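Local coordinates for polysaccharide deacetylase (Streptococcus pyogenes, PDB 6DQ3), which removes N-acetyl groups from the linkage unit that joins streptococcal rhamnopolysaccharides to the cell wall, as a zinc-dependent carbohydrate esterase 4 family enzyme, at residues L12-I17 / V72-D77. Sequence-based numbering, arbitrary orientation.
Sequences LMYHAI and VWLTFD. With ACT (acetate ion), chain C.
Y14 and F76, paired on neighbouring parallel strands of the polysaccharide deacetylase (CE4) fold, lean the same way into the layer beneath helices 34-46 and 81-93. Y14 CB sits over one face of the F76 ring, off toward the rim, in a CH-pi contact 3.6 Å from the ring centroid. Next, Y14 CG and CD1 meet F76 CZ, each at 3.7 Å; the two rings are nearly parallel, at 11°, but displaced so that little of one covers the other. Y14 CE1 passes loosely by L74 CD2, and the OH at the tip bonds to Q40. I17 CD1 closes on the rim of F76, 3.3 Å from CE2.

Between the strands, Y14 N gives a nearly straight bond (173°) to T75 O. L12 O is gripped twice, by T75 N and by T75 OG1. R212 also bonds to OG1 and forms a salt bridge with D77 OD2.

T75-D77 and D78, which binds zinc with H133 and H137, form the family's TFDD motif. Here the apolar layer gives way to the active site, where the D77 carboxylate plane is perpendicular to the H15 imidazole. Acetate sits beside both tips: its O accepts from H15 NE2 at 2.7 Å, and S174 N also bonds it. Though probably from the crystallisation liquor, acetate is chemically the product of deacetylation, and its position is consistent with that of the released acyl group.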
ATOM      1  N   LEU A  12      -2.484  -3.940   5.751  1.00 30.45           N
ATOM      2  CA  LEU A  12      -2.713  -5.063   4.859  1.00 30.55           C
ATOM      3  C   LEU A  12      -2.028  -4.820   3.523  1.00 28.91           C
ATOM      4  O   LEU A  12      -2.087  -3.719   2.967  1.00 28.29           O
ATOM      5  CB  LEU A  12      -4.211  -5.285   4.652  1.00 30.55           C
ATOM      6  CG  LEU A  12      -5.033  -5.485   5.929  1.00 33.00           C
ATOM      7  CD1 LEU A  12      -6.476  -5.848   5.567  1.00 34.08           C
ATOM      8  CD2 LEU A  12      -4.419  -6.529   6.839  1.00 32.05           C
ATOM      9  N   MET A  13      -1.367  -5.856   3.019  1.00 27.15           N
ATOM     10  CA  MET A  13      -0.663  -5.791   1.746  1.00 27.48           C
ATOM     11  C   MET A  13      -1.390  -6.672   0.739  1.00 30.46           C
ATOM     12  O   MET A  13      -1.303  -7.903   0.803  1.00 28.11           O
ATOM     13  CB  MET A  13       0.794  -6.226   1.886  1.00 32.18           C
ATOM     14  CG  MET A  13       1.525  -6.290   0.547  1.00 34.23           C
ATOM     15  SD  MET A  13       3.271  -6.707   0.683  1.00 36.94           S
ATOM     16  CE  MET A  13       3.190  -8.264   1.557  1.00 40.37           C
ATOM     17  N   TYR A  14      -2.093  -6.027  -0.186  1.00 28.42           N
ATOM     18  CA  TYR A  14      -2.729  -6.654  -1.336  1.00 32.32           C
ATOM     19  C   TYR A  14      -1.864  -6.454  -2.577  1.00 33.68           C
ATOM     20  O   TYR A  14      -1.057  -5.528  -2.655  1.00 30.27           O
ATOM     21  CB  TYR A  14      -4.112  -6.043  -1.606  1.00 28.28           C
ATOM     22  CG  TYR A  14      -5.196  -6.375  -0.612  1.00 30.57           C
ATOM     23  CD1 TYR A  14      -5.414  -5.570   0.493  1.00 27.40           C
ATOM     24  CD2 TYR A  14      -6.019  -7.476  -0.793  1.00 29.67           C
ATOM     25  CE1 TYR A  14      -6.407  -5.863   1.405  1.00 29.48           C
ATOM     26  CE2 TYR A  14      -7.016  -7.777   0.108  1.00 30.82           C
ATOM     27  CZ  TYR A  14      -7.206  -6.968   1.207  1.00 31.95           C
ATOM     28  OH  TYR A  14      -8.199  -7.265   2.107  1.00 32.82           O
ATOM     29  N   HIS A  15      -2.062  -7.322  -3.568  1.00 31.25           N
ATOM     30  CA  HIS A  15      -1.471  -7.120  -4.884  1.00 31.76           C
ATOM     31  C   HIS A  15      -2.584  -7.290  -5.910  1.00 32.39           C
ATOM     32  O   HIS A  15      -3.381  -6.367  -6.120  1.00 32.70           O
ATOM     33  CB  HIS A  15      -0.299  -8.073  -5.111  1.00 33.88           C
ATOM     34  CG  HIS A  15       0.983  -7.580  -4.510  1.00 36.15           C
ATOM     35  ND1 HIS A  15       1.251  -7.663  -3.160  1.00 39.64           N
ATOM     36  CD2 HIS A  15       2.057  -6.974  -5.070  1.00 42.56           C
ATOM     37  CE1 HIS A  15       2.443  -7.144  -2.916  1.00 40.86           C
ATOM     38  NE2 HIS A  15       2.956  -6.723  -4.059  1.00 42.06           N
ATOM     39  N   ALA A  16      -2.688  -8.472  -6.503  1.00 33.98           N
ATOM     40  CA  ALA A  16      -3.676  -8.704  -7.552  1.00 28.82           C
ATOM     41  C   ALA A  16      -5.040  -9.059  -6.977  1.00 32.36           C
ATOM     42  O   ALA A  16      -5.150  -9.890  -6.072  1.00 31.29           O
ATOM     43  CB  ALA A  16      -3.212  -9.824  -8.477  1.00 31.28           C
ATOM     44  N   ILE A  17      -6.086  -8.442  -7.523  1.00 34.70           N
ATOM     45  CA  ILE A  17      -7.462  -8.814  -7.212  1.00 30.02           C
ATOM     46  C   ILE A  17      -8.221  -8.853  -8.532  1.00 32.53           C
ATOM     47  O   ILE A  17      -8.549  -7.801  -9.094  1.00 29.80           O
ATOM     48  CB  ILE A  17      -8.144  -7.850  -6.229  1.00 32.35           C
ATOM     49  CG1 ILE A  17      -7.308  -7.755  -4.950  1.00 35.82           C
ATOM     50  CG2 ILE A  17      -9.550  -8.326  -5.914  1.00 35.52           C
ATOM     51  CD1 ILE A  17      -7.891  -6.858  -3.875  1.00 35.60           C
ATOM     52  N   VAL A  72      -7.216   0.301  10.261  1.00 29.09           N
ATOM     53  CA  VAL A  72      -6.476  -0.500   9.297  1.00 27.32           C
ATOM     54  C   VAL A  72      -5.997   0.413   8.181  1.00 24.77           C
ATOM     55  O   VAL A  72      -6.666   1.382   7.815  1.00 30.18           O
ATOM     56  CB  VAL A  72      -7.336  -1.657   8.734  1.00 28.23           C
ATOM     57  CG1 VAL A  72      -8.580  -1.109   8.047  1.00 28.16           C
ATOM     58  CG2 VAL A  72      -6.507  -2.498   7.785  1.00 28.43           C
ATOM     59  N   TRP A  73      -4.820   0.098   7.644  1.00 24.23           N
ATOM     60  CA  TRP A  73      -4.274   0.769   6.470  1.00 26.83           C
ATOM     61  C   TRP A  73      -4.247  -0.251   5.339  1.00 24.52           C
ATOM     62  O   TRP A  73      -3.446  -1.190   5.362  1.00 25.12           O
ATOM     63  CB  TRP A  73      -2.881   1.325   6.752  1.00 29.35           C
ATOM     64  CG  TRP A  73      -2.326   2.162   5.638  1.00 26.16           C
ATOM     65  CD1 TRP A  73      -3.014   2.688   4.575  1.00 27.94           C
ATOM     66  CD2 TRP A  73      -0.963   2.557   5.468  1.00 28.18           C
ATOM     67  NE1 TRP A  73      -2.158   3.396   3.765  1.00 28.80           N
ATOM     68  CE2 TRP A  73      -0.894   3.329   4.290  1.00 23.63           C
ATOM     69  CE3 TRP A  73       0.210   2.338   6.199  1.00 25.81           C
ATOM     70  CZ2 TRP A  73       0.300   3.880   3.829  1.00 25.78           C
ATOM     71  CZ3 TRP A  73       1.389   2.886   5.739  1.00 26.79           C
ATOM     72  CH2 TRP A  73       1.425   3.647   4.567  1.00 25.16           C
ATOM     73  N   LEU A  74      -5.135  -0.073   4.362  1.00 28.01           N
ATOM     74  CA  LEU A  74      -5.199  -0.949   3.201  1.00 23.59           C
ATOM     75  C   LEU A  74      -4.208  -0.449   2.158  1.00 23.63           C
ATOM     76  O   LEU A  74      -4.336   0.683   1.674  1.00 27.44           O
ATOM     77  CB  LEU A  74      -6.606  -0.973   2.605  1.00 30.74           C
ATOM     78  CG  LEU A  74      -7.806  -1.312   3.487  1.00 27.88           C
ATOM     79  CD1 LEU A  74      -9.076  -1.285   2.634  1.00 26.93           C
ATOM     80  CD2 LEU A  74      -7.614  -2.645   4.155  1.00 30.73           C
ATOM     81  N   THR A  75      -3.229  -1.287   1.806  1.00 25.65           N
ATOM     82  CA  THR A  75      -2.219  -0.919   0.823  1.00 27.24           C
ATOM     83  C   THR A  75      -2.174  -1.921  -0.322  1.00 29.07           C
ATOM     84  O   THR A  75      -2.334  -3.129  -0.119  1.00 26.93           O
ATOM     85  CB  THR A  75      -0.813  -0.806   1.451  1.00 27.74           C
ATOM     86  OG1 THR A  75      -0.312  -2.101   1.810  1.00 28.14           O
ATOM     87  CG2 THR A  75      -0.844   0.087   2.687  1.00 26.70           C
ATOM     88  N   PHE A  76      -1.937  -1.398  -1.525  1.00 30.47           N
ATOM     89  CA  PHE A  76      -1.826  -2.174  -2.754  1.00 31.85           C
ATOM     90  C   PHE A  76      -0.550  -1.748  -3.462  1.00 29.73           C
ATOM     91  O   PHE A  76      -0.352  -0.555  -3.706  1.00 34.39           O
ATOM     92  CB  PHE A  76      -3.018  -1.929  -3.695  1.00 31.48           C
ATOM     93  CG  PHE A  76      -4.326  -2.489  -3.207  1.00 31.27           C
ATOM     94  CD1 PHE A  76      -4.965  -1.946  -2.109  1.00 34.80           C
ATOM     95  CD2 PHE A  76      -4.930  -3.544  -3.874  1.00 38.31           C
ATOM     96  CE1 PHE A  76      -6.172  -2.458  -1.672  1.00 37.62           C
ATOM     97  CE2 PHE A  76      -6.135  -4.058  -3.439  1.00 36.43           C
ATOM     98  CZ  PHE A  76      -6.754  -3.515  -2.338  1.00 31.23           C
ATOM     99  N   ASP A  77       0.292  -2.706  -3.834  1.00 29.66           N
ATOM    100  CA  ASP A  77       1.519  -2.382  -4.546  1.00 25.80           C
ATOM    101  C   ASP A  77       1.362  -2.567  -6.054  1.00 27.93           C
ATOM    102  O   ASP A  77       0.489  -3.303  -6.529  1.00 30.06           O
ATOM    103  CB  ASP A  77       2.691  -3.243  -4.052  1.00 31.02           C
ATOM    104  CG  ASP A  77       2.946  -3.100  -2.565  1.00 30.54           C
ATOM    105  OD1 ASP A  77       2.562  -2.066  -1.984  1.00 31.64           O
ATOM    106  OD2 ASP A  77       3.545  -4.023  -1.976  1.00 34.03           O
TER
HETATM  107  C   ACT C 401       6.349  -5.192  -3.922  1.00 29.91           C
HETATM  108  O   ACT C 401       5.216  -5.221  -4.443  1.00 30.40           O
HETATM  109  OXT ACT C 401       7.420  -4.941  -4.505  1.00 30.72           O
HETATM  110  CH3 ACT C 401       6.404  -5.459  -2.503  1.00 28.82           C